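Local atomic coordinates of hypothetical Protein CD630_05490 (PDB entry 6N7M), a protein that is of unknown function but is probably exported by way of a signal peptide and folds as a helical hairpin in a two-chain assembly. Residues A[33-38]-A[87-92]; A[42-47]-A[67-72]. All blocks are in the same frame, centred on the assembly; numbering follows the deposited sequence. Where two conformers were deposited one is given.

How the contacts relate
The modelled chain starts with an extended lead-in that runs through residues 33-36 into helix 37-51. A loop then turns the chain into helix 62-82, and contact 2 closes this inner loop by packing 42-47 against 67-72 with 19 residues between them. After the second helix the chain comes back as the tail 87-92, which meets the lead-in at contact 1 and closes a loop of 48 residues, so contact 2 is nested inside contact 1. Their centres lie 15 Å apart, yet Tyr35 OH packs on His43 CG at 3.9 Å. Contact 1 joins the two ends, contact 2 the two helices, and both border the second subunit.

Contact 1: residues A[33-38]-A[87-92]; sequences EHYTYE and MKPITI
His34 and Met87 form a single beta bridge, their CA atoms 4.2 Å apart, where the extended lead-in to helix 37-51 meets the tail that follows helix 62-82. Two backbone bonds flank the pair, as in a non-hydrogen-bonded antiparallel pair: Lys88 N donates to Glu33 O over 2.9 Å at a nearly straight 172°, and Tyr35 is bonded to Ile86. The Lys88 donor sits above the carbonyl plane of Glu33, and the same oxygen also receives a CA-H...O contact from Met87 CA at 3.4 Å.

Lys88, Glu33 and Tyr35 carry most of the side-chain packing. Lys88 CG stands anti to the backbone N (chi1 -168°), which sets this methylene over the Tyr35 ring. It lies 4.0 Å from the ring centroid and 9° off the normal, a CH-pi contact over the centre of one face, with the two side chains crossing at about a right angle. Glu33 and Lys88 lie side by side and point the same way, touching through Glu33 CG and Lys88 CB at 4.1 Å. Their charged ends do not meet, since Glu33 OE2 and Lys88 NZ are 5.9 Å apart; any attraction between them is probably long-range.

Further contacts surround the two loop segments. Thr36 caps helix 37-51 through a bond from Glu39 N to OG1, while the Tyr35 ring also meets that of Tyr40. In the second subunit, Thr68 OG1 is hydrogen-bonded to Glu33 N and Met72 packs on Met87. The Met87 carbonyl oxygen approaches Tyr35 CE2 obliquely at 3.7 Å, and at the phenol end Pro89 CD lies 3.3 Å from Tyr35 OH.

Contact 2: residues A[42-47]-A[67-72]; sequences KHIQEL and ETIKKM
Met72 reaches between His43, Ile44 and Leu47 in an antiparallel helical hairpin: the segment axes run at 165° to each other and approach to 10.5 Å, with Ile44 and Ile69 the nearest pair by CA, 6.8 Å apart. The contact is made by apolar packing and is largely buried.

Among the aliphatic contacts, chi1 of Leu47 (-170°) puts CG anti to the backbone N, near Ile69 CG1 and CD1; of its two methyls CD2 makes the closest contacts. That methyl touches Ile69 CG1 at 3.5 Å and the selenium of Met72, atom SE, at 3.6 Å, so it bridges successive turns of the opposite helix. Ile44 slides past Met72 in the reverse direction, its CG1 lying 3.9 Å from Met72 CE, and its CD1 methyl rests on the backbone carbonyl of Met72. The isoleucine pair meets more loosely, through the CG2 methyls of Ile44 and Ile69.

Helix 62-82 extends the seam in both directions: Ile44 also touches Leu76 and Leu47 touches Leu65, while Val32 of the second subunit packs on Leu47.

The one aromatic contact is made by the selenomethionine methyl. A bend at chi3 (69°) places Met72 CE obliquely by the His43 ring. Its approach to His43 CD2 is unusually short and the exact value doubtful; to His43 NE2, Met72 CE measures 3.5 Å.

Contact 1: residues A[33-38]-A[87-92]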
# COMPACT_ATOMS: atom_id res chain seq x y z
N GLU A 33 -5.26 -6.21 -7.38
CA GLU A 33 -6.16 -5.17 -6.88
C GLU A 33 -5.40 -3.85 -7.00
O GLU A 33 -4.30 -3.80 -6.52
CB GLU A 33 -6.60 -5.45 -5.44
CG GLU A 33 -7.71 -4.53 -4.96
CD GLU A 33 -9.05 -4.78 -5.64
OE1 GLU A 33 -9.25 -5.92 -6.10
OE2 GLU A 33 -9.87 -3.82 -5.74
N HIS A 34 -5.98 -2.88 -7.67
CA HIS A 34 -5.24 -1.60 -7.82
C HIS A 34 -6.17 -0.43 -7.59
O HIS A 34 -7.34 -0.60 -7.67
CB HIS A 34 -4.55 -1.53 -9.17
CG HIS A 34 -5.47 -1.64 -10.32
ND1 HIS A 34 -5.97 -2.83 -10.76
CD2 HIS A 34 -5.97 -0.70 -11.13
CE1 HIS A 34 -6.73 -2.62 -11.79
NE2 HIS A 34 -6.73 -1.33 -12.04
N TYR A 35 -5.58 0.71 -7.33
CA TYR A 35 -6.34 1.94 -7.04
C TYR A 35 -7.03 2.51 -8.28
O TYR A 35 -6.46 2.43 -9.40
CB TYR A 35 -5.41 3.05 -6.56
CG TYR A 35 -4.97 2.93 -5.12
CD1 TYR A 35 -5.81 3.35 -4.11
CD2 TYR A 35 -3.73 2.43 -4.78
CE1 TYR A 35 -5.43 3.34 -2.79
CE2 TYR A 35 -3.34 2.38 -3.45
CZ TYR A 35 -4.19 2.83 -2.46
OH TYR A 35 -3.84 2.80 -1.15
N THR A 36 -8.14 3.17 -8.02
CA THR A 36 -8.82 4.00 -9.05
C THR A 36 -8.19 5.38 -8.88
O THR A 36 -7.53 5.61 -7.85
CB THR A 36 -10.34 4.09 -8.90
OG1 THR A 36 -10.69 4.82 -7.72
CG2 THR A 36 -11.01 2.73 -8.81
N TYR A 37 -8.35 6.24 -9.87
CA TYR A 37 -7.82 7.60 -9.76
C TYR A 37 -8.42 8.24 -8.51
O TYR A 37 -7.68 8.85 -7.70
CB TYR A 37 -8.15 8.37 -11.04
CG TYR A 37 -7.61 9.77 -11.02
CD1 TYR A 37 -8.26 10.78 -10.35
CD2 TYR A 37 -6.40 10.04 -11.62
CE1 TYR A 37 -7.74 12.06 -10.32
CE2 TYR A 37 -5.85 11.32 -11.59
CZ TYR A 37 -6.53 12.32 -10.93
OH TYR A 37 -5.97 13.56 -10.89
N GLU A 38 -9.73 8.12 -8.34
CA GLU A 38 -10.42 8.77 -7.19
C GLU A 38 -9.88 8.24 -5.86
O GLU A 38 -9.69 9.06 -4.95
CB GLU A 38 -11.92 8.54 -7.26
CG GLU A 38 -12.71 9.02 -6.06
CD GLU A 38 -14.21 9.05 -6.29
OE1 GLU A 38 -14.65 9.31 -7.43
OE2 GLU A 38 -14.95 8.77 -5.33
N MSE A 87 -0.76 -1.06 -6.99
CA MSE A 87 -1.38 -2.10 -6.15
C MSE A 87 -2.01 -1.50 -4.90
O MSE A 87 -1.37 -0.68 -4.23
CB MSE A 87 -0.37 -3.18 -5.77
CG MSE A 87 -1.00 -4.25 -4.93
SE MSE A 87 0.30 -5.66 -4.64
CE MSE A 87 1.88 -4.76 -3.91
N LYS A 88 -3.25 -1.92 -4.62
CA LYS A 88 -4.02 -1.39 -3.46
C LYS A 88 -3.82 -2.33 -2.28
O LYS A 88 -3.74 -3.54 -2.48
CB LYS A 88 -5.50 -1.29 -3.85
CG LYS A 88 -6.41 -0.53 -2.91
CD LYS A 88 -7.81 -0.37 -3.46
CE LYS A 88 -8.68 0.50 -2.59
NZ LYS A 88 -8.85 -0.09 -1.24
N PRO A 89 -3.73 -1.83 -1.03
CA PRO A 89 -3.62 -2.72 0.12
C PRO A 89 -4.88 -3.59 0.21
O PRO A 89 -5.96 -3.13 -0.19
CB PRO A 89 -3.53 -1.78 1.33
CG PRO A 89 -3.16 -0.42 0.76
CD PRO A 89 -3.69 -0.41 -0.66
N ILE A 90 -4.73 -4.81 0.71
CA ILE A 90 -5.89 -5.70 1.01
C ILE A 90 -5.96 -5.80 2.54
O ILE A 90 -4.88 -5.99 3.17
CB ILE A 90 -5.77 -7.08 0.33
CG1 ILE A 90 -5.69 -6.96 -1.19
CG2 ILE A 90 -6.91 -7.99 0.77
CD1 ILE A 90 -5.72 -8.29 -1.92
N THR A 91 -7.17 -5.63 3.10
CA THR A 91 -7.45 -5.73 4.56
C THR A 91 -7.96 -7.14 4.86
O THR A 91 -8.58 -7.75 3.95
CB THR A 91 -8.48 -4.69 5.01
OG1 THR A 91 -8.09 -3.41 4.52
CG2 THR A 91 -8.65 -4.64 6.51
N ILE A 92 -7.78 -7.61 6.09
CA ILE A 92 -8.11 -9.03 6.43
C ILE A 92 -9.39 -9.12 7.26
O ILE A 92 -9.85 -10.25 7.47
CB ILE A 92 -6.90 -9.66 7.12
CG1 ILE A 92 -5.66 -9.51 6.24
CG2 ILE A 92 -7.17 -11.11 7.49
CD1 ILE A 92 -4.37 -9.70 6.96

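Contact 2: residues A[42-47]-A[67-72]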
# COMPACT_ATOMS: atom_id res chain seq x y z
N LYS A 42 -7.71 10.33 -3.07
CA LYS A 42 -8.19 10.47 -1.67
C LYS A 42 -7.09 10.04 -0.70
O LYS A 42 -6.91 10.70 0.38
CB LYS A 42 -9.44 9.63 -1.42
CG LYS A 42 -10.11 9.89 -0.08
CD LYS A 42 -11.31 8.98 0.18
CE LYS A 42 -12.45 9.14 -0.80
NZ LYS A 42 -13.51 8.14 -0.54
N HIS A 43 -6.39 8.96 -1.04
CA HIS A 43 -5.29 8.44 -0.20
C HIS A 43 -4.21 9.51 -0.05
O HIS A 43 -3.73 9.76 1.12
CB HIS A 43 -4.81 7.09 -0.77
CG HIS A 43 -3.59 6.58 -0.11
ND1 HIS A 43 -3.59 6.14 1.19
CD2 HIS A 43 -2.32 6.46 -0.55
CE1 HIS A 43 -2.37 5.81 1.54
NE2 HIS A 43 -1.58 5.97 0.49
N ILE A 44 -3.86 10.16 -1.16
CA ILE A 44 -2.84 11.24 -1.16
C ILE A 44 -3.29 12.38 -0.26
O ILE A 44 -2.47 12.89 0.48
CB ILE A 44 -2.55 11.72 -2.60
CG1 ILE A 44 -1.77 10.66 -3.38
CG2 ILE A 44 -1.83 13.07 -2.60
CD1 ILE A 44 -1.68 10.93 -4.85
N GLN A 45 -4.58 12.75 -0.32
CA GLN A 45 -5.09 13.89 0.48
C GLN A 45 -5.05 13.52 1.97
O GLN A 45 -4.73 14.41 2.79
CB GLN A 45 -6.50 14.27 0.04
CG GLN A 45 -7.09 15.45 0.80
CD GLN A 45 -6.30 16.71 0.57
OE1 GLN A 45 -5.76 16.96 -0.50
NE2 GLN A 45 -6.28 17.56 1.58
N GLU A 46 -5.34 12.26 2.29
CA GLU A 46 -5.31 11.82 3.71
C GLU A 46 -3.86 11.92 4.20
O GLU A 46 -3.66 12.36 5.36
CB GLU A 46 -5.83 10.39 3.88
CG GLU A 46 -6.12 10.04 5.33
CD GLU A 46 -6.40 8.59 5.66
OE1 GLU A 46 -6.59 8.29 6.85
OE2 GLU A 46 -6.38 7.74 4.74
N LEU A 47 -2.89 11.58 3.34
CA LEU A 47 -1.46 11.65 3.72
C LEU A 47 -1.01 13.11 3.85
O LEU A 47 -0.18 13.39 4.75
CB LEU A 47 -0.59 10.94 2.68
CG LEU A 47 0.87 10.76 3.09
CD1 LEU A 47 0.96 9.94 4.38
CD2 LEU A 47 1.66 10.09 1.98
N GLU A 67 8.55 14.71 -0.24
CA GLU A 67 9.12 14.13 -1.48
C GLU A 67 8.29 12.92 -1.92
O GLU A 67 8.05 12.76 -3.15
CB GLU A 67 10.56 13.71 -1.23
CG GLU A 67 11.30 13.27 -2.47
CD GLU A 67 12.67 12.68 -2.18
OE1 GLU A 67 12.84 12.10 -1.08
OE2 GLU A 67 13.58 12.83 -3.03
N THR A 68 7.93 12.04 -0.98
CA THR A 68 7.08 10.86 -1.27
C THR A 68 5.70 11.32 -1.79
O THR A 68 5.23 10.73 -2.75
CB THR A 68 6.96 9.96 -0.03
OG1 THR A 68 8.26 9.46 0.25
CG2 THR A 68 5.99 8.80 -0.16
N ILE A 69 5.07 12.31 -1.15
CA ILE A 69 3.77 12.84 -1.63
C ILE A 69 3.92 13.37 -3.07
O ILE A 69 3.04 13.07 -3.91
CB ILE A 69 3.24 13.88 -0.63
CG1 ILE A 69 2.82 13.17 0.67
CG2 ILE A 69 2.10 14.68 -1.24
CD1 ILE A 69 2.41 14.10 1.80
N LYS A 70 5.03 14.05 -3.37
CA LYS A 70 5.24 14.58 -4.74
C LYS A 70 5.26 13.42 -5.72
O LYS A 70 4.63 13.53 -6.75
CB LYS A 70 6.52 15.42 -4.86
CG LYS A 70 6.41 16.84 -4.33
CD LYS A 70 7.67 17.67 -4.53
CE LYS A 70 7.43 19.16 -4.32
NZ LYS A 70 8.59 19.98 -4.74
N LYS A 71 6.00 12.35 -5.39
CA LYS A 71 6.11 11.13 -6.22
C LYS A 71 4.71 10.53 -6.39
O LYS A 71 4.38 10.13 -7.50
CB LYS A 71 7.07 10.14 -5.57
CG LYS A 71 7.12 8.75 -6.20
CD LYS A 71 7.82 7.71 -5.33
CE LYS A 71 7.10 7.43 -4.02
NZ LYS A 71 7.71 6.30 -3.28
N MSE A 72 3.92 10.48 -5.32
CA MSE A 72 2.57 9.88 -5.46
C MSE A 72 1.71 10.73 -6.41
O MSE A 72 0.92 10.14 -7.17
CB MSE A 72 1.95 9.69 -4.06
CG MSE A 72 2.75 8.81 -3.19
SE MSE A 72 2.03 8.83 -1.39
CE MSE A 72 0.34 7.91 -1.64